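Local coordinates for uncharacterized protein PA2218 (Pseudomonas aeruginosa, PDB 2HDW) that is uncharacterised but adopts the alpha/beta hydrolase fold and probably acts as a hydrolase on a substrate not yet known, at residues A[56-60]-A[110-115]; A[65-71]-A[83-89]. All blocks are in the same frame, centred on the assembly; numbering follows the deposited sequence.

Contact 1: residues A[56-60]-A[110-115]; sequences WDKTF and EQSSGL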
loop_
_atom_site.group_PDB
_atom_site.type_symbol
_atom_site.label_atom_id
_atom_site.label_comp_id
_atom_site.label_asym_id
_atom_site.label_seq_id
_atom_site.Cartn_x
_atom_site.Cartn_y
_atom_site.Cartn_z
ATOM N N TRP A 56 21.811 -1.205 1.917
ATOM C CA TRP A 56 20.814 -0.149 1.969
ATOM C C TRP A 56 20.429 0.120 0.521
ATOM O O TRP A 56 21.074 0.910 -0.177
ATOM C CB TRP A 56 21.365 1.127 2.616
ATOM C CG TRP A 56 20.319 2.207 2.692
ATOM C CD1 TRP A 56 20.162 3.263 1.841
ATOM C CD2 TRP A 56 19.232 2.276 3.621
ATOM N NE1 TRP A 56 19.042 3.987 2.182
ATOM C CE2 TRP A 56 18.452 3.402 3.270
ATOM C CE3 TRP A 56 18.836 1.491 4.715
ATOM C CZ2 TRP A 56 17.299 3.763 3.976
ATOM C CZ3 TRP A 56 17.687 1.851 5.416
ATOM C CH2 TRP A 56 16.934 2.977 5.042
ATOM N N ASP A 57 19.383 -0.561 0.067
ATOM C CA ASP A 57 18.915 -0.421 -1.305
ATOM C C ASP A 57 17.601 0.358 -1.392
ATOM O O ASP A 57 16.803 0.139 -2.304
ATOM C CB ASP A 57 18.749 -1.812 -1.932
ATOM C CG ASP A 57 17.674 -2.642 -1.248
ATOM O OD1 ASP A 57 17.462 -2.474 -0.027
ATOM O OD2 ASP A 57 17.044 -3.473 -1.931
ATOM N N LYS A 58 17.377 1.262 -0.441
ATOM C CA LYS A 58 16.165 2.076 -0.445
ATOM C C LYS A 58 16.285 3.160 -1.520
ATOM O O LYS A 58 17.384 3.454 -2.002
ATOM C CB LYS A 58 15.937 2.725 0.927
ATOM C CG LYS A 58 15.160 1.870 1.947
ATOM C CD LYS A 58 15.897 0.595 2.340
ATOM C CE LYS A 58 15.157 -0.153 3.453
ATOM N NZ LYS A 58 15.730 -1.512 3.708
ATOM N N THR A 59 15.150 3.747 -1.886
ATOM C CA THR A 59 15.106 4.792 -2.901
ATOM C C THR A 59 15.324 6.165 -2.273
ATOM O O THR A 59 15.140 7.191 -2.925
ATOM C CB THR A 59 13.755 4.794 -3.629
ATOM O OG1 THR A 59 12.698 4.825 -2.664
ATOM C CG2 THR A 59 13.612 3.556 -4.501
ATOM N N PHE A 60 15.712 6.168 -1.001
ATOM C CA PHE A 60 15.963 7.394 -0.257
ATOM C C PHE A 60 17.093 7.092 0.721
ATOM O O PHE A 60 17.306 5.938 1.093
ATOM C CB PHE A 60 14.697 7.809 0.494
ATOM C CG PHE A 60 14.128 6.717 1.349
ATOM C CD1 PHE A 60 14.571 6.535 2.653
ATOM C CD2 PHE A 60 13.196 5.826 0.824
ATOM C CE1 PHE A 60 14.097 5.476 3.423
ATOM C CE2 PHE A 60 12.718 4.764 1.584
ATOM C CZ PHE A 60 13.172 4.591 2.887
ATOM N N GLU A 110 11.025 -0.565 -0.126
ATOM C CA GLU A 110 12.164 0.308 -0.392
ATOM C C GLU A 110 11.750 1.559 -1.168
ATOM O O GLU A 110 12.537 2.493 -1.333
ATOM C CB GLU A 110 13.255 -0.444 -1.163
ATOM C CG GLU A 110 13.919 -1.585 -0.382
ATOM C CD GLU A 110 13.055 -2.836 -0.293
ATOM O OE1 GLU A 110 12.017 -2.914 -0.990
ATOM O OE2 GLU A 110 13.424 -3.758 0.464
ATOM N N GLN A 111 10.509 1.575 -1.642
ATOM C CA GLN A 111 10.014 2.710 -2.392
ATOM C C GLN A 111 9.230 3.676 -1.491
ATOM O O GLN A 111 9.644 3.931 -0.360
ATOM C CB GLN A 111 9.194 2.205 -3.594
ATOM C CG GLN A 111 10.078 1.422 -4.583
ATOM C CD GLN A 111 9.304 0.644 -5.634
ATOM O OE1 GLN A 111 8.364 -0.092 -5.318
ATOM N NE2 GLN A 111 9.712 0.783 -6.894
ATOM N N SER A 112 8.109 4.198 -1.975
ATOM C CA SER A 112 7.318 5.170 -1.222
ATOM C C SER A 112 6.955 4.866 0.239
ATOM O O SER A 112 7.097 5.741 1.099
ATOM C CB SER A 112 6.038 5.505 -1.991
ATOM O OG SER A 112 5.411 6.654 -1.442
ATOM N N SER A 113 6.477 3.659 0.534
ATOM C CA SER A 113 6.105 3.345 1.913
ATOM C C SER A 113 7.295 3.517 2.856
ATOM O O SER A 113 7.145 3.995 3.982
ATOM C CB SER A 113 5.536 1.920 2.024
ATOM O OG SER A 113 6.453 0.939 1.566
ATOM N N GLY A 114 8.477 3.128 2.393
ATOM C CA GLY A 114 9.670 3.270 3.207
ATOM C C GLY A 114 9.975 4.730 3.480
ATOM O O GLY A 114 10.324 5.103 4.602
ATOM N N LEU A 115 9.854 5.565 2.450
ATOM C CA LEU A 115 10.103 6.997 2.599
ATOM C C LEU A 115 9.135 7.577 3.632
ATOM O O LEU A 115 9.522 8.385 4.476
ATOM C CB LEU A 115 9.912 7.713 1.261
ATOM C CG LEU A 115 9.982 9.241 1.301
ATOM C CD1 LEU A 115 11.373 9.681 1.721
ATOM C CD2 LEU A 115 9.654 9.794 -0.076
HETATM O O HOH W 1 15.744 -3.488 1.694
#
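The ring of F60 lies against the first turn of helix 112-122, with one face covered by L115 CA, which sits 3.8 Å from the ring centroid in a CH-pi contact. F60 CZ comes to 3.3 Å from G114 C and F60 CE2 to 3.1 Å from L115 N, so the ring rests directly on the helix backbone. G114 allows this by lacking a side chain: an ideal CB would be about 3.0 Å from F60 CE2, too tight. L115 adds an apolar flank, its CB 3.8 Å from F60 CD2. Beside the ring, T59 anchors the loop twice to one carbonyl: T59 N donates to E110 O at 3.0 Å and T59 OG1 to the same E110 O at 2.7 Å. Threonine suits this spot: chi1 near +60° (p) sets OG1 beside T59 N so both reach E110 O, while T59 CG2 packs 4.1 Å from Q111 CG. In this alpha/beta hydrolase fold, the partner segment ends the loop after strand 96-102 and begins helix 112-122, with Q111 as N-cap; loop 56-60 thus packs where the chain enters the helix of the beta-alpha-beta crossover between strands 96-102 and 126-130. At the polar end, a water bridges three charged groups, lying 2.6 Å from D57 OD1, 2.8 Å from K58 NZ and 2.6 Å from E110 OE2. It mediates between the two carboxylates, both of which form salt bridges with R276; D57 OD2 also hydrogen-bonds H274 NE2, and K58 pairs with D84. Across the loop, W56 NE1 donates to F60 O at 2.8 Å, fastening the turn.

Contact 2: residues A[65-71]-A[83-89]; sequences KVEHRKV and ADLYLPK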
loop_
_atom_site.group_PDB
_atom_site.type_symbol
_atom_site.label_atom_id
_atom_site.label_comp_id
_atom_site.label_asym_id
_atom_site.label_seq_id
_atom_site.Cartn_x
_atom_site.Cartn_y
_atom_site.Cartn_z
ATOM N N LYS A 65 18.641 10.355 12.144
ATOM C CA LYS A 65 17.783 10.556 13.302
ATOM C C LYS A 65 16.944 9.331 13.660
ATOM O O LYS A 65 16.143 9.370 14.589
ATOM C CB LYS A 65 16.856 11.751 13.064
ATOM C CG LYS A 65 17.583 13.077 12.926
ATOM C CD LYS A 65 16.610 14.243 12.968
ATOM C CE LYS A 65 17.346 15.578 12.995
ATOM N NZ LYS A 65 16.406 16.725 13.142
ATOM N N VAL A 66 17.134 8.235 12.938
ATOM C CA VAL A 66 16.349 7.042 13.209
ATOM C C VAL A 66 17.195 5.783 13.331
ATOM O O VAL A 66 18.309 5.720 12.817
ATOM C CB VAL A 66 15.295 6.824 12.097
ATOM C CG1 VAL A 66 14.442 5.618 12.413
ATOM C CG2 VAL A 66 14.424 8.066 11.961
ATOM N N GLU A 67 16.655 4.795 14.036
ATOM C CA GLU A 67 17.308 3.507 14.215
ATOM C C GLU A 67 16.536 2.560 13.314
ATOM O O GLU A 67 15.313 2.462 13.414
ATOM C CB GLU A 67 17.197 3.033 15.661
ATOM C CG GLU A 67 17.961 3.872 16.665
ATOM C CD GLU A 67 17.767 3.384 18.093
ATOM O OE1 GLU A 67 18.389 3.966 19.006
ATOM O OE2 GLU A 67 16.992 2.421 18.301
ATOM N N HIS A 68 17.245 1.860 12.439
ATOM C CA HIS A 68 16.598 0.950 11.511
ATOM C C HIS A 68 17.098 -0.486 11.537
ATOM O O HIS A 68 18.281 -0.744 11.766
ATOM C CB HIS A 68 16.731 1.488 10.083
ATOM C CG HIS A 68 16.446 0.461 9.033
ATOM N ND1 HIS A 68 17.360 -0.507 8.674
ATOM C CD2 HIS A 68 15.323 0.201 8.322
ATOM C CE1 HIS A 68 16.812 -1.319 7.787
ATOM N NE2 HIS A 68 15.576 -0.912 7.557
ATOM N N ARG A 69 16.173 -1.411 11.289
ATOM C CA ARG A 69 16.475 -2.838 11.224
ATOM C C ARG A 69 15.317 -3.549 10.517
ATOM O O ARG A 69 14.181 -3.058 10.516
ATOM C CB ARG A 69 16.708 -3.419 12.627
ATOM C CG ARG A 69 15.470 -3.592 13.502
ATOM C CD ARG A 69 15.842 -4.402 14.744
ATOM N NE ARG A 69 14.700 -5.067 15.371
ATOM C CZ ARG A 69 13.882 -4.495 16.249
ATOM N NH1 ARG A 69 14.075 -3.233 16.616
ATOM N NH2 ARG A 69 12.870 -5.188 16.760
ATOM N N LYS A 70 15.604 -4.691 9.900
ATOM C CA LYS A 70 14.576 -5.438 9.177
ATOM C C LYS A 70 13.948 -6.500 10.071
ATOM O O LYS A 70 14.617 -7.094 10.912
ATOM C CB LYS A 70 15.182 -6.090 7.929
ATOM C CG LYS A 70 16.204 -5.202 7.214
ATOM C CD LYS A 70 15.802 -4.809 5.793
ATOM C CE LYS A 70 15.885 -5.972 4.831
ATOM N NZ LYS A 70 15.971 -5.510 3.408
ATOM N N VAL A 71 12.653 -6.728 9.898
ATOM C CA VAL A 71 11.956 -7.724 10.699
ATOM C C VAL A 71 11.041 -8.565 9.825
ATOM O O VAL A 71 10.830 -8.256 8.651
ATOM C CB VAL A 71 11.103 -7.071 11.805
ATOM C CG1 VAL A 71 11.989 -6.243 12.724
ATOM C CG2 VAL A 71 10.008 -6.196 11.181
ATOM N N ALA A 83 9.746 -6.715 6.464
ATOM C CA ALA A 83 9.471 -5.299 6.658
ATOM C C ALA A 83 10.649 -4.535 7.244
ATOM O O ALA A 83 11.586 -5.126 7.788
ATOM C CB ALA A 83 8.253 -5.132 7.564
ATOM N N ASP A 84 10.590 -3.212 7.114
ATOM C CA ASP A 84 11.611 -2.326 7.657
ATOM C C ASP A 84 10.950 -1.617 8.827
ATOM O O ASP A 84 9.858 -1.063 8.690
ATOM C CB ASP A 84 12.055 -1.283 6.624
ATOM C CG ASP A 84 12.949 -1.864 5.543
ATOM O OD1 ASP A 84 14.030 -2.394 5.886
ATOM O OD2 ASP A 84 12.579 -1.781 4.347
ATOM N N LEU A 85 11.615 -1.647 9.974
ATOM C CA LEU A 85 11.118 -1.011 11.184
ATOM C C LEU A 85 11.989 0.202 11.500
ATOM O O LEU A 85 13.214 0.094 11.536
ATOM C CB LEU A 85 11.180 -2.002 12.342
ATOM C CG LEU A 85 10.820 -1.511 13.744
ATOM C CD1 LEU A 85 9.331 -1.193 13.825
ATOM C CD2 LEU A 85 11.189 -2.588 14.746
ATOM N N TYR A 86 11.352 1.348 11.724
ATOM C CA TYR A 86 12.064 2.587 12.038
ATOM C C TYR A 86 11.600 3.127 13.384
ATOM O O TYR A 86 10.398 3.214 13.640
ATOM C CB TYR A 86 11.790 3.648 10.967
ATOM C CG TYR A 86 12.178 3.255 9.559
ATOM C CD1 TYR A 86 13.408 3.637 9.013
ATOM C CD2 TYR A 86 11.311 2.506 8.769
ATOM C CE1 TYR A 86 13.758 3.279 7.704
ATOM C CE2 TYR A 86 11.648 2.140 7.472
ATOM C CZ TYR A 86 12.868 2.528 6.942
ATOM O OH TYR A 86 13.180 2.152 5.653
ATOM N N LEU A 87 12.551 3.496 14.238
ATOM C CA LEU A 87 12.226 4.044 15.553
ATOM C C LEU A 87 13.004 5.323 15.827
ATOM O O LEU A 87 14.130 5.488 15.360
ATOM C CB LEU A 87 12.553 3.041 16.670
ATOM C CG LEU A 87 11.910 1.651 16.658
ATOM C CD1 LEU A 87 12.555 0.797 15.575
ATOM C CD2 LEU A 87 12.103 0.997 18.019
ATOM N N PRO A 88 12.403 6.252 16.584
ATOM C CA PRO A 88 13.072 7.514 16.917
ATOM C C PRO A 88 14.226 7.188 17.871
ATOM O O PRO A 88 14.148 6.212 18.615
ATOM C CB PRO A 88 11.971 8.321 17.618
ATOM C CG PRO A 88 10.692 7.739 17.071
ATOM C CD PRO A 88 10.997 6.263 17.023
ATOM N N LYS A 89 15.292 7.986 17.836
ATOM C CA LYS A 89 16.439 7.779 18.724
ATOM C C LYS A 89 16.251 8.569 20.023
ATOM O O LYS A 89 15.419 9.477 20.086
ATOM C CB LYS A 89 17.737 8.246 18.058
ATOM C CG LYS A 89 18.244 7.377 16.914
ATOM C CD LYS A 89 19.581 7.907 16.407
ATOM C CE LYS A 89 20.176 7.020 15.329
ATOM N NZ LYS A 89 20.475 5.661 15.847
#
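A histidine-carboxylate hydrogen bond runs diagonally between the two strands of this antiparallel beta hairpin: H68 NE2 donates to D84 OD1 at 2.7 Å, although H68 is paired with Y86 and D84 with K70. The hairpin forms one end of the mixed sheet of the alpha/beta hydrolase fold, with strand 66-74 outermost and strand 80-88 next to strand 126-130. Backbone bonds repeat at alternate pairs. E67 and L87 exchange two, as do V71 and A83; between R69 and L85, the bond from L85 N to R69 O is 3.0 Å, but its return from R69 N to L85 O is weak at 3.3 Å. At the intervening pairs, CA-H groups approach carbonyls, as H68 CA does L85 O at 3.5 Å.

Alternation sorts the side chains. H68, K70, D84 and Y86 share one face, where H68 CD2 lies over the Y86 ring, 3.5 Å from Y86 CE1, and K70 reaches out to E137. On the other face, A83, L85 and V71 make an apolar patch, V71 CG1 being 4.3 Å from L85 CD2. R69 suits an exposed position on the outermost strand: its long side chain lets the flat guanidinium lie on L85 and remain exposed to solvent, one face covered by a leucine methyl, with R69 NH1 3.5 Å from L85 CD2.

How the contacts relate
Contact 2 pairs two neighbouring strands at the end of the sheet, so regular backbone bonding dominates and its surface runs from buried L85 and Y86 to exposed R69 and K89. Contact 1 lies nearer the centre of the chain, about 13 Å against 19 Å, and joins irregular loop to a helix start; a ring on backbone, two bonds to one carbonyl and a bridging water replace the repeating pattern. Helix 112-122 serves both: F60 packs on its start, V66 and Y86 further along. Their centres are about 12 Å apart: K58 NZ forms a salt bridge with D84 OD1 at 2.9 Å, and Y86 OH packs 3.7 Å from F60 CZ. W56 meets H68 edge-to-face.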